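Local structure of AvrA (Salmonella typhimurium, 6BE0) at residues Ala160-Glu163 with Asp169-Phe172. The protein probably transfers acetyl groups from acetyl-CoA to serine and threonine side chains of target proteins, as a YopJ-family bacterial effector that binds inositol hexakisphosphate and coenzyme A. Residues are numbered along the deposited sequence; the frame is centred on the assembly and turned at random.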
loop_
_atom_site.group_PDB
_atom_site.type_symbol
_atom_site.label_atom_id
_atom_site.label_comp_id
_atom_site.label_asym_id
_atom_site.label_seq_id
_atom_site.Cartn_x
_atom_site.Cartn_y
_atom_site.Cartn_z
ATOM N N ALA A 160 8.945 -17.762 -5.635
ATOM C CA ALA A 160 10.150 -18.558 -5.840
ATOM C C ALA A 160 11.376 -17.866 -5.254
ATOM O O ALA A 160 12.273 -18.522 -4.724
ATOM C CB ALA A 160 10.358 -18.830 -7.320
ATOM N N ALA A 161 11.411 -16.541 -5.357
ATOM C CA ALA A 161 12.510 -15.759 -4.804
ATOM C C ALA A 161 12.605 -15.979 -3.302
ATOM O O ALA A 161 13.698 -16.086 -2.742
ATOM C CB ALA A 161 12.324 -14.282 -5.113
ATOM N N LEU A 162 11.445 -16.054 -2.657
ATOM C CA LEU A 162 11.375 -16.245 -1.217
ATOM C C LEU A 162 11.721 -17.683 -0.834
ATOM O O LEU A 162 12.377 -17.921 0.181
ATOM C CB LEU A 162 9.981 -15.879 -0.705
ATOM C CG LEU A 162 9.782 -15.877 0.813
ATOM C CD1 LEU A 162 10.712 -14.881 1.488
ATOM C CD2 LEU A 162 8.333 -15.570 1.152
ATOM N N GLU A 163 11.281 -18.638 -1.647
ATOM C CA GLU A 163 11.588 -20.045 -1.409
ATOM C C GLU A 163 13.096 -20.295 -1.393
ATOM O O GLU A 163 13.577 -21.157 -0.660
ATOM C CB GLU A 163 10.928 -20.927 -2.473
ATOM C CG GLU A 163 9.432 -21.140 -2.269
ATOM C CD GLU A 163 8.795 -21.950 -3.390
ATOM O OE1 GLU A 163 9.515 -22.331 -4.339
ATOM O OE2 GLU A 163 7.572 -22.202 -3.322
ATOM N N ASP A 169 8.429 -23.434 7.149
ATOM C CA ASP A 169 7.033 -23.083 7.392
ATOM C C ASP A 169 6.730 -21.631 7.022
ATOM O O ASP A 169 6.116 -20.896 7.796
ATOM C CB ASP A 169 6.679 -23.339 8.858
ATOM C CG ASP A 169 6.796 -24.804 9.234
ATOM O OD1 ASP A 169 5.901 -25.588 8.851
ATOM O OD2 ASP A 169 7.778 -25.173 9.912
ATOM N N CYS A 170 7.173 -21.232 5.832
ATOM C CA CYS A 170 6.971 -19.877 5.331
ATOM C C CYS A 170 5.959 -19.888 4.188
ATOM O O CYS A 170 6.149 -20.586 3.191
ATOM C CB CYS A 170 8.301 -19.282 4.864
ATOM S SG CYS A 170 8.209 -17.568 4.315
ATOM N N TYR A 171 4.888 -19.113 4.343
ATOM C CA TYR A 171 3.795 -19.100 3.376
ATOM C C TYR A 171 3.620 -17.718 2.754
ATOM O O TYR A 171 3.577 -16.709 3.460
ATOM C CB TYR A 171 2.496 -19.549 4.048
ATOM C CG TYR A 171 2.588 -20.931 4.651
ATOM C CD1 TYR A 171 3.004 -21.109 5.963
ATOM C CD2 TYR A 171 2.268 -22.057 3.908
ATOM C CE1 TYR A 171 3.093 -22.372 6.518
ATOM C CE2 TYR A 171 2.355 -23.323 4.455
ATOM C CZ TYR A 171 2.768 -23.474 5.759
ATOM O OH TYR A 171 2.857 -24.733 6.311
ATOM N N PHE A 172 3.516 -17.689 1.426
ATOM C CA PHE A 172 3.442 -16.440 0.678
ATOM C C PHE A 172 2.135 -16.310 -0.099
ATOM O O PHE A 172 1.594 -17.293 -0.610
ATOM C CB PHE A 172 4.626 -16.327 -0.284
ATOM C CG PHE A 172 4.511 -15.186 -1.256
ATOM C CD1 PHE A 172 4.047 -15.400 -2.543
ATOM C CD2 PHE A 172 4.859 -13.898 -0.880
ATOM C CE1 PHE A 172 3.937 -14.353 -3.438
ATOM C CE2 PHE A 172 4.750 -12.848 -1.771
ATOM C CZ PHE A 172 4.289 -13.076 -3.051
#
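Leu162 of helix 151-164 meets Cys170 and Phe172 of strand 170-176, and it makes all the contacts of 160-163 with 169-172. The CB of Leu162 points toward the strand, and with CG anti to the backbone N (chi1 -174°) the branched end reaches out from the helix. Its methyl CD2 does the touching: it lies 3.7 Å from SG of Cys170 and 4.0 Å from CB of Phe172. Cys170 and Phe172 are alternate residues whose side chains leave the same face of the strand, while that of Tyr171 between them points away. CD2 thus sits against both neighbours at once, and it approaches the Phe172 ring obliquely. Leu162 also packs on Val98 and Ile101 of helix 94-106, as Ala161 does on Val94, and Phe172 also packs on Thr158 and Lys159, further back along helix 151-164. The helix and strand belong to a beta-alpha-beta unit that starts with strand 136-143, the parallel neighbour of outermost strand 170-176. Methyl, thiol and benzyl groups meet here without any polar bond between the segments, so the helix packs on one face of the outermost strand through an apolar contact, resting at this point on van der Waals and hydrophobic packing.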